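PDB 6E1Q: AtGH3.15 acyl acid amido synthetase from Arabidopsis thaliana, which catalyses the ATP-dependent conjugation of glutamine, and possibly cysteine, to the auxin precursor indole-3-butyric acid, and of glutamine to the herbicide 2,4-DB. Local coordinates for residues A[527-541]-A[566-580]. Numbering follows the deposited sequence.
Sequences PLEIKVVKPGAFDEL and ALKILEANVISEFLS
Glu529 to Val533 pair with Val574 to Leu579 as antiparallel strands, whose axes approach to 4.6 Å at 147°, and the helix beside each strand, 537-541 and 566-571, runs nearly antiparallel to its counterpart. Ile530 and Phe578 form a hydrogen-bonded pair, exchanging both backbone bonds. Farther along, Val532 faces two residues: its O receives Ile575 N at 2.7 Å while its N donates to Ser576 O, so that the strand bulges at Ile575. Lys534 N then bonds to Asn573 O.

Asn573 illustrates how one amide can tie a turn to two helices. With CG beside its own backbone N (chi1 -76°), ND2 reaches back to Ile569 O at 2.6 Å and across to Glu540 OE1 at 3.1 Å. Both acceptors lie in the amide plane, but ND2 meets OE1 from above the carboxylate, whose plane is turned 72° from the amide. Ala537 CB packs against the amide carbon. A leucine here would probably leave Ile569 O and Glu540 OE1 without this shared donor, setting the carboxylate freer to turn. Glu540, coming from the opposite direction, also meets Ile569 CG2 with its CG at 3.6 Å, and deeper in, Leu541 CD1 meets Ala566 CB at 3.7 Å.

In this GH3 C-terminal domain, strand 574-579 is an edge strand of a four-stranded mixed sheet, and 529-533 separates it from 477-485. On the Phe578 face, Val532 CG2 touches the ring edge at CE2, 4.0 Å away, and helix 497-510 packs on Phe578 through Arg497 and Met500. On the other face, Lys531 runs alongside Glu577. The like-charged Glu529 OE2 and Glu577 OE2 stand 3.6 Å apart, and Lys531 NZ, in long salt bridges to both, probably eases their repulsion; His477 binds Glu529 OE1. NZ also reaches Glu571 OE2, whose position is less certain and which pairs with Arg468.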
ATOM      1  N   PRO A 527       3.144 -33.126  -0.260  1.00 62.58           N
ATOM      2  CA  PRO A 527       2.418 -32.536   0.874  1.00 54.35           C
ATOM      3  C   PRO A 527       2.950 -31.156   1.233  1.00 50.60           C
ATOM      4  O   PRO A 527       4.158 -30.957   1.370  1.00 47.92           O
ATOM      5  CB  PRO A 527       2.653 -33.542   2.009  1.00 54.32           C
ATOM      6  CG  PRO A 527       3.237 -34.784   1.336  1.00 56.37           C
ATOM      7  CD  PRO A 527       3.969 -34.273   0.147  1.00 64.50           C
ATOM      8  N   LEU A 528       2.035 -30.205   1.409  1.00 47.33           N
ATOM      9  CA  LEU A 528       2.445 -28.856   1.767  1.00 42.05           C
ATOM     10  C   LEU A 528       3.189 -28.863   3.092  1.00 43.27           C
ATOM     11  O   LEU A 528       2.885 -29.639   4.004  1.00 43.40           O
ATOM     12  CB  LEU A 528       1.243 -27.922   1.854  1.00 44.23           C
ATOM     13  CG  LEU A 528       1.538 -26.447   2.165  1.00 37.89           C
ATOM     14  CD1 LEU A 528       0.678 -25.537   1.315  1.00 38.61           C
ATOM     15  CD2 LEU A 528       1.314 -26.153   3.648  1.00 30.57           C
ATOM     16  N   GLU A 529       4.171 -27.973   3.188  1.00 42.61           N
ATOM     17  CA  GLU A 529       5.060 -27.889   4.334  1.00 42.53           C
ATOM     18  C   GLU A 529       5.023 -26.484   4.899  1.00 42.29           C
ATOM     19  O   GLU A 529       5.131 -25.510   4.151  1.00 45.61           O
ATOM     20  CB  GLU A 529       6.490 -28.248   3.926  1.00 47.20           C
ATOM     21  CG  GLU A 529       7.516 -28.099   5.023  1.00 49.62           C
ATOM     22  CD  GLU A 529       8.866 -28.701   4.626  1.00 64.10           C
ATOM     23  OE1 GLU A 529       9.055 -29.022   3.430  1.00 67.44           O
ATOM     24  OE2 GLU A 529       9.729 -28.857   5.513  1.00 66.42           O
ATOM     25  N   ILE A 530       4.886 -26.376   6.216  1.00 42.02           N
ATOM     26  CA  ILE A 530       5.034 -25.110   6.914  1.00 39.40           C
ATOM     27  C   ILE A 530       6.300 -25.191   7.745  1.00 46.67           C
ATOM     28  O   ILE A 530       6.481 -26.137   8.529  1.00 40.50           O
ATOM     29  CB  ILE A 530       3.817 -24.771   7.792  1.00 39.41           C
ATOM     30  CG1 ILE A 530       2.587 -24.502   6.924  1.00 31.74           C
ATOM     31  CG2 ILE A 530       4.133 -23.562   8.685  1.00 32.48           C
ATOM     32  CD1 ILE A 530       1.303 -24.277   7.720  1.00 32.08           C
ATOM     33  N   LYS A 531       7.185 -24.212   7.555  1.00 39.93           N
ATOM     34  CA  LYS A 531       8.401 -24.081   8.343  1.00 41.34           C
ATOM     35  C   LYS A 531       8.255 -22.854   9.232  1.00 45.54           C
ATOM     36  O   LYS A 531       7.980 -21.753   8.742  1.00 45.34           O
ATOM     37  CB  LYS A 531       9.636 -23.978   7.446  1.00 41.97           C
ATOM     38  CG  LYS A 531       9.863 -25.216   6.551  1.00 53.76           C
ATOM     39  CD  LYS A 531      10.920 -24.975   5.463  1.00 58.48           C
ATOM     40  CE  LYS A 531      11.921 -26.108   5.391  1.00 64.32           C
ATOM     41  NZ  LYS A 531      12.246 -26.542   4.008  1.00 66.87           N
ATOM     42  N   VAL A 532       8.378 -23.056  10.537  1.00 41.09           N
ATOM     43  CA  VAL A 532       8.333 -21.950  11.483  1.00 44.43           C
ATOM     44  C   VAL A 532       9.721 -21.333  11.583  1.00 49.78           C
ATOM     45  O   VAL A 532      10.710 -22.035  11.818  1.00 55.45           O
ATOM     46  CB  VAL A 532       7.830 -22.433  12.848  1.00 47.35           C
ATOM     47  CG1 VAL A 532       7.908 -21.322  13.873  1.00 48.12           C
ATOM     48  CG2 VAL A 532       6.398 -22.930  12.708  1.00 46.10           C
ATOM     49  N   VAL A 533       9.808 -20.024  11.385  1.00 42.37           N
ATOM     50  CA  VAL A 533      11.093 -19.334  11.429  1.00 47.90           C
ATOM     51  C   VAL A 533      11.183 -18.529  12.714  1.00 46.75           C
ATOM     52  O   VAL A 533      10.172 -18.084  13.266  1.00 48.69           O
ATOM     53  CB  VAL A 533      11.312 -18.445  10.190  1.00 43.05           C
ATOM     54  CG1 VAL A 533      11.502 -19.320   8.968  1.00 43.65           C
ATOM     55  CG2 VAL A 533      10.116 -17.508   9.992  1.00 38.78           C
ATOM     56  N   LYS A 534      12.412 -18.371  13.204  1.00 59.31           N
ATOM     57  CA  LYS A 534      12.660 -17.606  14.419  1.00 63.85           C
ATOM     58  C   LYS A 534      12.160 -16.168  14.268  1.00 59.55           C
ATOM     59  O   LYS A 534      12.140 -15.619  13.159  1.00 59.51           O
ATOM     60  CB  LYS A 534      14.159 -17.610  14.741  1.00 69.28           C
ATOM     61  CG  LYS A 534      14.494 -17.622  16.232  1.00 75.94           C
ATOM     62  CD  LYS A 534      15.975 -17.336  16.517  1.00 74.61           C
ATOM     63  CE  LYS A 534      16.505 -18.247  17.636  1.00 72.55           C
ATOM     64  NZ  LYS A 534      17.914 -17.952  18.001  1.00 72.09           N
ATOM     65  N   PRO A 535      11.734 -15.539  15.364  1.00 56.93           N
ATOM     66  CA  PRO A 535      11.376 -14.115  15.314  1.00 51.67           C
ATOM     67  C   PRO A 535      12.514 -13.273  14.742  1.00 52.50           C
ATOM     68  O   PRO A 535      13.698 -13.562  14.949  1.00 48.62           O
ATOM     69  CB  PRO A 535      11.113 -13.766  16.784  1.00 56.99           C
ATOM     70  CG  PRO A 535      10.687 -15.053  17.405  1.00 62.95           C
ATOM     71  CD  PRO A 535      11.419 -16.149  16.672  1.00 59.84           C
ATOM     72  N   GLY A 536      12.144 -12.219  14.016  1.00 52.29           N
ATOM     73  CA  GLY A 536      13.110 -11.404  13.306  1.00 56.05           C
ATOM     74  C   GLY A 536      13.491 -11.911  11.933  1.00 58.52           C
ATOM     75  O   GLY A 536      14.219 -11.212  11.212  1.00 62.01           O
ATOM     76  N   ALA A 537      13.023 -13.101  11.543  1.00 47.34           N
ATOM     77  CA  ALA A 537      13.338 -13.630  10.219  1.00 42.55           C
ATOM     78  C   ALA A 537      12.898 -12.678   9.117  1.00 43.04           C
ATOM     79  O   ALA A 537      13.590 -12.525   8.107  1.00 38.42           O
ATOM     80  CB  ALA A 537      12.669 -14.985  10.018  1.00 38.44           C
ATOM     81  N   PHE A 538      11.733 -12.053   9.273  1.00 41.62           N
ATOM     82  CA  PHE A 538      11.193 -11.263   8.180  1.00 37.80           C
ATOM     83  C   PHE A 538      11.754  -9.846   8.158  1.00 44.12           C
ATOM     84  O   PHE A 538      11.697  -9.198   7.110  1.00 37.60           O
ATOM     85  CB  PHE A 538       9.667 -11.277   8.248  1.00 33.72           C
ATOM     86  CG  PHE A 538       9.082 -12.520   7.661  1.00 39.18           C
ATOM     87  CD1 PHE A 538       8.853 -12.605   6.294  1.00 31.08           C
ATOM     88  CD2 PHE A 538       8.828 -13.628   8.457  1.00 34.16           C
ATOM     89  CE1 PHE A 538       8.344 -13.771   5.722  1.00 32.63           C
ATOM     90  CE2 PHE A 538       8.317 -14.812   7.898  1.00 34.14           C
ATOM     91  CZ  PHE A 538       8.074 -14.876   6.525  1.00 33.77           C
ATOM     92  N   ASP A 539      12.321  -9.372   9.273  1.00 38.41           N
ATOM     93  CA  ASP A 539      13.163  -8.175   9.227  1.00 48.37           C
ATOM     94  C   ASP A 539      14.501  -8.452   8.556  1.00 46.99           C
ATOM     95  O   ASP A 539      15.004  -7.607   7.810  1.00 46.08           O
ATOM     96  CB  ASP A 539      13.394  -7.622  10.623  1.00 55.11           C
ATOM     97  CG  ASP A 539      12.166  -7.011  11.191  1.00 69.94           C
ATOM     98  OD1 ASP A 539      11.186  -6.867  10.425  1.00 75.65           O
ATOM     99  OD2 ASP A 539      12.183  -6.655  12.382  1.00 81.08           O
ATOM    100  N   GLU A 540      15.101  -9.620   8.809  1.00 48.62           N
ATOM    101  CA  GLU A 540      16.312  -9.982   8.076  1.00 49.86           C
ATOM    102  C   GLU A 540      16.031 -10.065   6.581  1.00 48.49           C
ATOM    103  O   GLU A 540      16.826  -9.591   5.760  1.00 50.16           O
ATOM    104  CB  GLU A 540      16.883 -11.314   8.584  1.00 49.22           C
ATOM    105  CG  GLU A 540      18.156 -11.771   7.818  1.00 56.52           C
ATOM    106  CD  GLU A 540      18.783 -13.070   8.367  1.00 67.02           C
ATOM    107  OE1 GLU A 540      18.284 -13.599   9.377  1.00 66.61           O
ATOM    108  OE2 GLU A 540      19.779 -13.563   7.786  1.00 65.28           O
ATOM    109  N   LEU A 541      14.905 -10.672   6.212  1.00 42.59           N
ATOM    110  CA  LEU A 541      14.525 -10.738   4.811  1.00 40.62           C
ATOM    111  C   LEU A 541      14.407  -9.341   4.236  1.00 36.61           C
ATOM    112  O   LEU A 541      14.948  -9.042   3.167  1.00 42.63           O
ATOM    113  CB  LEU A 541      13.199 -11.499   4.661  1.00 36.17           C
ATOM    114  CG  LEU A 541      12.718 -11.694   3.218  1.00 32.49           C
ATOM    115  CD1 LEU A 541      13.697 -12.597   2.436  1.00 34.87           C
ATOM    116  CD2 LEU A 541      11.321 -12.275   3.170  1.00 30.61           C
ATOM    117  N   ALA A 566      17.814 -14.693  -0.784  1.00 48.76           N
ATOM    118  CA  ALA A 566      16.721 -14.549   0.172  1.00 52.97           C
ATOM    119  C   ALA A 566      16.250 -15.913   0.677  1.00 54.05           C
ATOM    120  O   ALA A 566      15.950 -16.076   1.869  1.00 49.61           O
ATOM    121  CB  ALA A 566      15.582 -13.761  -0.465  1.00 50.50           C
ATOM    122  N   LEU A 567      16.199 -16.911  -0.214  1.00 53.79           N
ATOM    123  CA  LEU A 567      15.823 -18.262   0.200  1.00 52.30           C
ATOM    124  C   LEU A 567      16.798 -18.805   1.229  1.00 51.23           C
ATOM    125  O   LEU A 567      16.399 -19.423   2.221  1.00 49.17           O
ATOM    126  CB  LEU A 567      15.782 -19.194  -1.005  1.00 60.10           C
ATOM    127  CG  LEU A 567      14.641 -18.945  -1.972  1.00 61.04           C
ATOM    128  CD1 LEU A 567      14.683 -19.983  -3.086  1.00 64.34           C
ATOM    129  CD2 LEU A 567      13.337 -18.973  -1.216  1.00 59.87           C
ATOM    130  N   LYS A 568      18.092 -18.602   0.999  1.00 57.77           N
ATOM    131  CA  LYS A 568      19.079 -19.040   1.976  1.00 70.67           C
ATOM    132  C   LYS A 568      18.893 -18.318   3.307  1.00 66.21           C
ATOM    133  O   LYS A 568      19.155 -18.884   4.373  1.00 92.64           O
ATOM    134  CB  LYS A 568      20.478 -18.830   1.393  1.00 77.52           C
ATOM    135  CG  LYS A 568      21.622 -19.224   2.306  1.00 79.39           C
ATOM    136  CD  LYS A 568      22.953 -19.110   1.573  1.00 93.71           C
ATOM    137  CE  LYS A 568      23.976 -18.277   2.333  1.00100.48           C
ATOM    138  NZ  LYS A 568      23.941 -18.445   3.831  1.00103.93           N
ATOM    139  N   ILE A 569      18.394 -17.090   3.270  1.00 58.36           N
ATOM    140  CA  ILE A 569      18.105 -16.368   4.504  1.00 59.98           C
ATOM    141  C   ILE A 569      16.909 -16.982   5.232  1.00 63.38           C
ATOM    142  O   ILE A 569      16.919 -17.132   6.459  1.00 64.78           O
ATOM    143  CB  ILE A 569      17.870 -14.881   4.210  1.00 56.15           C
ATOM    144  CG1 ILE A 569      19.199 -14.191   3.855  1.00 52.13           C
ATOM    145  CG2 ILE A 569      17.133 -14.224   5.389  1.00 46.05           C
ATOM    146  CD1 ILE A 569      19.139 -12.681   3.921  1.00 48.00           C
ATOM    147  N   LEU A 570      15.834 -17.281   4.503  1.00 54.84           N
ATOM    148  CA  LEU A 570      14.694 -17.922   5.152  1.00 54.58           C
ATOM    149  C   LEU A 570      15.057 -19.312   5.650  1.00 60.79           C
ATOM    150  O   LEU A 570      14.661 -19.699   6.754  1.00 52.12           O
ATOM    151  CB  LEU A 570      13.506 -17.980   4.208  1.00 41.24           C
ATOM    152  CG  LEU A 570      12.997 -16.595   3.820  1.00 40.80           C
ATOM    153  CD1 LEU A 570      12.359 -16.648   2.460  1.00 46.96           C
ATOM    154  CD2 LEU A 570      12.001 -16.168   4.874  1.00 37.11           C
ATOM    155  N   GLU A 571      15.854 -20.054   4.874  1.00 63.20           N
ATOM    156  CA  GLU A 571      16.129 -21.440   5.227  1.00 62.11           C
ATOM    157  C   GLU A 571      16.957 -21.544   6.503  1.00 62.52           C
ATOM    158  O   GLU A 571      16.726 -22.449   7.310  1.00 61.47           O
ATOM    159  CB  GLU A 571      16.799 -22.175   4.055  1.00 68.12           C
ATOM    160  CG  GLU A 571      15.820 -22.850   3.053  1.00 71.78           C
ATOM    161  CD  GLU A 571      14.839 -23.862   3.684  1.00 79.34           C
ATOM    162  OE1 GLU A 571      14.959 -24.181   4.886  1.00 84.11           O
ATOM    163  OE2 GLU A 571      13.929 -24.333   2.966  1.00 77.44           O
ATOM    164  N   ALA A 572      17.885 -20.621   6.751  1.00 62.06           N
ATOM    165  CA  ALA A 572      18.620 -20.813   7.996  1.00 73.07           C
ATOM    166  C   ALA A 572      17.951 -20.142   9.193  1.00 64.76           C
ATOM    167  O   ALA A 572      18.480 -20.225  10.304  1.00 71.13           O
ATOM    168  CB  ALA A 572      20.080 -20.355   7.851  1.00 75.70           C
ATOM    169  N   ASN A 573      16.798 -19.511   9.020  1.00 63.28           N
ATOM    170  CA  ASN A 573      15.997 -19.128  10.179  1.00 63.31           C
ATOM    171  C   ASN A 573      15.008 -20.211  10.611  1.00 55.09           C
ATOM    172  O   ASN A 573      14.309 -20.022  11.614  1.00 50.39           O
ATOM    173  CB  ASN A 573      15.228 -17.827   9.915  1.00 54.63           C
ATOM    174  CG  ASN A 573      16.118 -16.594   9.986  1.00 59.88           C
ATOM    175  OD1 ASN A 573      16.238 -15.955  11.047  1.00 53.33           O
ATOM    176  ND2 ASN A 573      16.687 -16.207   8.838  1.00 47.13           N
ATOM    177  N   VAL A 574      14.929 -21.327   9.885  1.00 62.15           N
ATOM    178  CA  VAL A 574      13.908 -22.342  10.136  1.00 59.73           C
ATOM    179  C   VAL A 574      14.179 -23.056  11.455  1.00 65.93           C
ATOM    180  O   VAL A 574      15.288 -23.547  11.696  1.00 70.00           O
ATOM    181  CB  VAL A 574      13.854 -23.344   8.973  1.00 59.66           C
ATOM    182  CG1 VAL A 574      13.076 -24.590   9.378  1.00 61.66           C
ATOM    183  CG2 VAL A 574      13.219 -22.703   7.755  1.00 59.59           C
ATOM    184  N   ILE A 575      13.159 -23.119  12.315  1.00 68.73           N
ATOM    185  CA  ILE A 575      13.199 -23.912  13.545  1.00 77.83           C
ATOM    186  C   ILE A 575      12.628 -25.300  13.295  1.00 79.67           C
ATOM    187  O   ILE A 575      13.339 -26.315  13.303  1.00 83.04           O
ATOM    188  CB  ILE A 575      12.378 -23.275  14.680  1.00 70.93           C
ATOM    189  CG1 ILE A 575      12.747 -21.831  14.937  1.00 71.58           C
ATOM    190  CG2 ILE A 575      12.484 -24.134  15.952  1.00 69.12           C
ATOM    191  CD1 ILE A 575      11.771 -21.200  15.916  1.00 70.96           C
ATOM    192  N   SER A 576      11.315 -25.340  13.135  1.00 66.63           N
ATOM    193  CA  SER A 576      10.567 -26.566  12.987  1.00 56.92           C
ATOM    194  C   SER A 576       9.935 -26.591  11.607  1.00 57.60           C
ATOM    195  O   SER A 576       9.720 -25.547  10.978  1.00 54.90           O
ATOM    196  CB  SER A 576       9.506 -26.684  14.079  1.00 50.84           C
ATOM    197  OG  SER A 576       8.966 -25.416  14.412  1.00 59.45           O
ATOM    198  N   GLU A 577       9.709 -27.801  11.125  1.00 51.12           N
ATOM    199  CA  GLU A 577       9.034 -28.049   9.871  1.00 53.64           C
ATOM    200  C   GLU A 577       7.857 -28.961  10.154  1.00 56.21           C
ATOM    201  O   GLU A 577       7.919 -29.814  11.045  1.00 55.02           O
ATOM    202  CB  GLU A 577       9.947 -28.718   8.846  1.00 62.71           C
ATOM    203  CG  GLU A 577      11.058 -27.853   8.343  1.00 79.69           C
ATOM    204  CD  GLU A 577      12.370 -28.582   8.247  1.00 97.00           C
ATOM    205  OE1 GLU A 577      12.863 -29.057   9.291  1.00104.41           O
ATOM    206  OE2 GLU A 577      12.907 -28.670   7.122  1.00101.53           O
ATOM    207  N   PHE A 578       6.791 -28.778   9.388  1.00 50.56           N
ATOM    208  CA  PHE A 578       5.594 -29.593   9.528  1.00 50.93           C
ATOM    209  C   PHE A 578       5.045 -29.862   8.141  1.00 46.45           C
ATOM    210  O   PHE A 578       5.135 -29.008   7.254  1.00 46.55           O
ATOM    211  CB  PHE A 578       4.545 -28.895  10.402  1.00 45.47           C
ATOM    212  CG  PHE A 578       5.065 -28.480  11.752  1.00 48.32           C
ATOM    213  CD1 PHE A 578       5.003 -29.348  12.832  1.00 52.02           C
ATOM    214  CD2 PHE A 578       5.636 -27.233  11.934  1.00 41.51           C
ATOM    215  CE1 PHE A 578       5.484 -28.967  14.074  1.00 49.73           C
ATOM    216  CE2 PHE A 578       6.117 -26.845  13.165  1.00 43.39           C
ATOM    217  CZ  PHE A 578       6.044 -27.717  14.241  1.00 48.12           C
ATOM    218  N   LEU A 579       4.496 -31.051   7.952  1.00 46.08           N
ATOM    219  CA  LEU A 579       3.885 -31.437   6.695  1.00 44.38           C
ATOM    220  C   LEU A 579       2.410 -31.723   6.918  1.00 49.26           C
ATOM    221  O   LEU A 579       2.008 -32.195   7.990  1.00 50.00           O
ATOM    222  CB  LEU A 579       4.557 -32.678   6.106  1.00 47.40           C
ATOM    223  CG  LEU A 579       6.038 -32.553   5.768  1.00 50.41           C
ATOM    224  CD1 LEU A 579       6.670 -33.942   5.596  1.00 53.53           C
ATOM    225  CD2 LEU A 579       6.191 -31.737   4.516  1.00 50.87           C
ATOM    226  N   SER A 580       1.605 -31.448   5.895  1.00 45.38           N
ATOM    227  CA  SER A 580       0.217 -31.882   5.933  1.00 41.81           C
ATOM    228  C   SER A 580       0.171 -33.402   6.009  1.00 51.71           C
ATOM    229  O   SER A 580       0.905 -34.088   5.300  1.00 46.69           O
ATOM    230  CB  SER A 580      -0.530 -31.386   4.695  1.00 44.69           C
ATOM    231  OG  SER A 580      -1.827 -31.963   4.605  1.00 49.12           O
TER